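Local coordinates for protein putative fumarylpyruvate hydrolase (Burkholderia cenocepacia, PDB 4MAQ) that is a probable enzyme of the fumarylacetoacetate hydrolase family, built around mixed beta sheets, at residues I165-G177 / T207-G219. Numbering follows the deposited sequence.
Sequences IWLAVNGDTRQQG and TGTPAGVGALQPG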
# COMPACT_ATOMS: atom_id res chain seq x y z
N ILE B 165 -6.10 -25.98 -6.73
CA ILE B 165 -6.17 -24.52 -6.92
C ILE B 165 -6.02 -24.32 -8.42
O ILE B 165 -5.08 -24.85 -9.04
CB ILE B 165 -5.10 -23.76 -6.09
CG1 ILE B 165 -5.06 -22.28 -6.49
CG2 ILE B 165 -3.70 -24.41 -6.17
CD1 ILE B 165 -4.36 -21.37 -5.49
N TRP B 166 -6.95 -23.60 -9.04
CA TRP B 166 -7.01 -23.61 -10.50
C TRP B 166 -7.59 -22.30 -11.03
O TRP B 166 -8.30 -21.57 -10.33
CB TRP B 166 -7.86 -24.82 -10.98
CG TRP B 166 -9.30 -24.71 -10.55
CD1 TRP B 166 -9.84 -25.06 -9.33
CD2 TRP B 166 -10.37 -24.16 -11.33
NE1 TRP B 166 -11.18 -24.75 -9.31
CE2 TRP B 166 -11.54 -24.21 -10.52
CE3 TRP B 166 -10.47 -23.65 -12.63
CZ2 TRP B 166 -12.79 -23.75 -10.97
CZ3 TRP B 166 -11.72 -23.18 -13.08
CH2 TRP B 166 -12.86 -23.24 -12.25
N LEU B 167 -7.29 -22.04 -12.30
CA LEU B 167 -7.85 -20.90 -12.99
C LEU B 167 -7.98 -21.25 -14.47
O LEU B 167 -7.09 -21.89 -15.04
CB LEU B 167 -6.95 -19.66 -12.79
CG LEU B 167 -7.33 -18.36 -13.52
CD1 LEU B 167 -6.81 -17.16 -12.75
CD2 LEU B 167 -6.84 -18.31 -14.97
N ALA B 168 -9.10 -20.86 -15.06
CA ALA B 168 -9.34 -21.02 -16.50
C ALA B 168 -9.73 -19.69 -17.12
O ALA B 168 -10.24 -18.78 -16.43
CB ALA B 168 -10.45 -22.05 -16.72
N VAL B 169 -9.47 -19.59 -18.42
CA VAL B 169 -9.81 -18.41 -19.20
C VAL B 169 -10.63 -18.89 -20.40
O VAL B 169 -10.17 -19.76 -21.17
CB VAL B 169 -8.54 -17.67 -19.70
CG1 VAL B 169 -8.89 -16.56 -20.69
CG2 VAL B 169 -7.75 -17.11 -18.52
N ASN B 170 -11.83 -18.35 -20.54
CA ASN B 170 -12.74 -18.80 -21.57
C ASN B 170 -12.89 -20.32 -21.58
O ASN B 170 -12.98 -20.97 -22.63
CB ASN B 170 -12.35 -18.23 -22.95
CG ASN B 170 -12.21 -16.74 -22.90
OD1 ASN B 170 -12.97 -16.07 -22.20
ND2 ASN B 170 -11.24 -16.20 -23.63
N GLY B 171 -12.93 -20.88 -20.37
CA GLY B 171 -13.16 -22.32 -20.19
C GLY B 171 -11.92 -23.18 -20.38
O GLY B 171 -11.98 -24.40 -20.23
N ASP B 172 -10.78 -22.56 -20.70
CA ASP B 172 -9.54 -23.30 -20.97
C ASP B 172 -8.63 -23.19 -19.74
O ASP B 172 -8.26 -22.07 -19.33
CB ASP B 172 -8.88 -22.68 -22.20
CG ASP B 172 -7.58 -23.33 -22.56
OD1 ASP B 172 -7.59 -24.52 -22.92
OD2 ASP B 172 -6.55 -22.63 -22.55
N THR B 173 -8.29 -24.32 -19.11
CA THR B 173 -7.49 -24.27 -17.90
C THR B 173 -6.11 -23.69 -18.19
O THR B 173 -5.42 -24.14 -19.11
CB THR B 173 -7.35 -25.68 -17.29
OG1 THR B 173 -8.65 -26.18 -17.00
CG2 THR B 173 -6.52 -25.63 -16.00
N ARG B 174 -5.71 -22.69 -17.40
CA ARG B 174 -4.41 -22.05 -17.55
C ARG B 174 -3.52 -22.32 -16.35
O ARG B 174 -2.29 -22.36 -16.49
CB ARG B 174 -4.56 -20.53 -17.74
CG ARG B 174 -5.47 -20.06 -18.89
CD ARG B 174 -4.83 -20.23 -20.26
NE ARG B 174 -5.80 -20.11 -21.37
CZ ARG B 174 -6.11 -18.97 -22.01
NH1 ARG B 174 -5.54 -17.81 -21.67
NH2 ARG B 174 -7.00 -19.00 -23.00
N GLN B 175 -4.11 -22.49 -15.16
CA GLN B 175 -3.32 -22.84 -13.97
C GLN B 175 -4.00 -23.96 -13.24
O GLN B 175 -5.23 -23.95 -13.12
CB GLN B 175 -3.19 -21.64 -13.01
CG GLN B 175 -2.55 -20.40 -13.64
CD GLN B 175 -2.22 -19.35 -12.60
OE1 GLN B 175 -2.97 -18.39 -12.42
NE2 GLN B 175 -1.14 -19.56 -11.88
N GLN B 176 -3.23 -24.92 -12.75
CA GLN B 176 -3.79 -25.99 -11.94
C GLN B 176 -2.66 -26.55 -11.10
O GLN B 176 -1.68 -27.08 -11.62
CB GLN B 176 -4.41 -27.09 -12.81
CG GLN B 176 -5.17 -28.17 -12.07
CD GLN B 176 -5.89 -29.06 -13.05
OE1 GLN B 176 -7.06 -28.83 -13.37
NE2 GLN B 176 -5.19 -30.07 -13.57
N GLY B 177 -2.79 -26.41 -9.79
CA GLY B 177 -1.83 -26.96 -8.89
C GLY B 177 -2.52 -27.43 -7.63
O GLY B 177 -3.73 -27.63 -7.60
N THR B 207 -1.10 -15.98 -0.92
CA THR B 207 -0.10 -16.98 -0.50
C THR B 207 0.70 -17.62 -1.64
O THR B 207 1.45 -18.59 -1.42
CB THR B 207 -0.73 -18.10 0.37
OG1 THR B 207 -1.79 -18.76 -0.34
CG2 THR B 207 -1.28 -17.53 1.66
N GLY B 208 0.56 -17.09 -2.86
CA GLY B 208 1.36 -17.56 -3.98
C GLY B 208 0.52 -18.28 -5.01
O GLY B 208 -0.69 -18.49 -4.83
N THR B 209 1.14 -18.66 -6.11
CA THR B 209 0.41 -19.17 -7.26
C THR B 209 1.14 -20.35 -7.88
O THR B 209 2.36 -20.36 -7.91
CB THR B 209 0.24 -18.03 -8.30
OG1 THR B 209 -0.79 -18.37 -9.24
CG2 THR B 209 1.52 -17.73 -9.07
N PRO B 210 0.38 -21.35 -8.38
CA PRO B 210 1.04 -22.44 -9.10
C PRO B 210 1.47 -21.97 -10.49
O PRO B 210 1.31 -20.81 -10.84
CB PRO B 210 -0.06 -23.49 -9.21
CG PRO B 210 -1.33 -22.72 -9.21
CD PRO B 210 -1.08 -21.55 -8.28
N ALA B 211 2.07 -22.87 -11.27
CA ALA B 211 2.52 -22.53 -12.61
C ALA B 211 1.38 -22.07 -13.51
O ALA B 211 0.19 -22.31 -13.25
CB ALA B 211 3.24 -23.73 -13.24
N GLY B 212 1.75 -21.40 -14.58
CA GLY B 212 0.78 -21.09 -15.63
C GLY B 212 0.33 -19.65 -15.67
O GLY B 212 -0.65 -19.32 -16.37
N VAL B 213 1.02 -18.78 -14.94
CA VAL B 213 0.79 -17.33 -15.08
C VAL B 213 0.76 -16.99 -16.57
O VAL B 213 1.60 -17.46 -17.34
CB VAL B 213 1.90 -16.48 -14.36
CG1 VAL B 213 3.30 -16.85 -14.87
CG2 VAL B 213 1.67 -14.98 -14.56
N GLY B 214 -0.22 -16.19 -16.98
CA GLY B 214 -0.36 -15.83 -18.38
C GLY B 214 -1.24 -14.61 -18.51
O GLY B 214 -1.71 -14.07 -17.51
N ALA B 215 -1.46 -14.16 -19.74
CA ALA B 215 -2.17 -12.91 -20.01
C ALA B 215 -3.70 -13.05 -20.03
O ALA B 215 -4.25 -14.11 -20.38
CB ALA B 215 -1.69 -12.32 -21.32
N LEU B 216 -4.38 -11.94 -19.71
CA LEU B 216 -5.83 -11.77 -19.85
C LEU B 216 -6.08 -10.69 -20.88
O LEU B 216 -5.46 -9.63 -20.82
CB LEU B 216 -6.46 -11.33 -18.53
CG LEU B 216 -6.39 -12.34 -17.39
CD1 LEU B 216 -6.92 -11.69 -16.10
CD2 LEU B 216 -7.12 -13.62 -17.75
N GLN B 217 -6.98 -10.96 -21.83
CA GLN B 217 -7.41 -9.98 -22.81
C GLN B 217 -8.70 -9.34 -22.34
O GLN B 217 -9.48 -9.97 -21.63
CB GLN B 217 -7.68 -10.65 -24.16
CG GLN B 217 -6.50 -11.42 -24.72
CD GLN B 217 -5.25 -10.57 -24.76
OE1 GLN B 217 -5.30 -9.40 -25.13
NE2 GLN B 217 -4.12 -11.15 -24.36
N PRO B 218 -8.93 -8.06 -22.73
CA PRO B 218 -10.24 -7.46 -22.50
C PRO B 218 -11.35 -8.39 -22.97
O PRO B 218 -11.27 -8.97 -24.06
CB PRO B 218 -10.18 -6.19 -23.35
CG PRO B 218 -8.73 -5.84 -23.39
CD PRO B 218 -8.03 -7.16 -23.49
N GLY B 219 -12.36 -8.60 -22.12
CA GLY B 219 -13.49 -9.46 -22.46
C GLY B 219 -13.35 -10.90 -22.00
O GLY B 219 -14.31 -11.66 -22.06
O HOH W 1 -14.97 -14.17 -22.95
O HOH W 2 -3.71 -16.87 -19.79
O HOH W 3 -6.14 -14.92 -22.40
O HOH W 4 -0.43 -24.88 -13.11
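The carboxamide of Q175 reaches into the bend at T209-A211, where its NE2 donates to T209 OG1 at 2.9 Å, with the hydroxyl oxygen tilted 19° from the amide plane. The same nitrogen makes two weak bonds, to P210 O (N-H...O angle only 122°) and to A211 O at 3.3 Å; with two hydrogens for three acceptors, one N-H must be shared. OE1 accepts from I89 N and H87 ND1, and T209 OG1 donates its own proton to I89 O, so both ends of the buried amide are held and its flip is fixed. CG, anti to the carbonyl carbon (chi1 -58°), is thereby brought to 3.4 Å from A211 O. G212 CA makes a C-H...O contact of 3.4 Å with R174 O.

Water also joins the segments. R174 NH1 gives hydrogen bonds to two waters that both donate to A215 O, while NE forms a salt bridge with D172 OD2, 2.9 Å away, and V169 CB lies over one guanidinium face. Another water links Q176 N to the shared A211 O, and one bridges N170 OD1 and G219 O.

V169 CG2 meets L216 CD2 at 3.6 Å. P210 packs against both hairpin strands, its CB 3.9 Å from G177 CA and its CG 4.2 Å from I165 CG2.

Strands 164-169 and 172-178 form a beta hairpin with a type I' turn, V169 to D172, and a classic bulge at R174 and Q175 opposite L167. Strand 221-226 flanks its first strand; the second is outermost in this five-stranded sheet within the chain. Segment 207-219 joins the hairpin to the other sheet of the fumarylacetoacetate hydrolase-type domain, its weakly bonded strand 214-216 pairing antiparallel with 85-95 (G214 with H87).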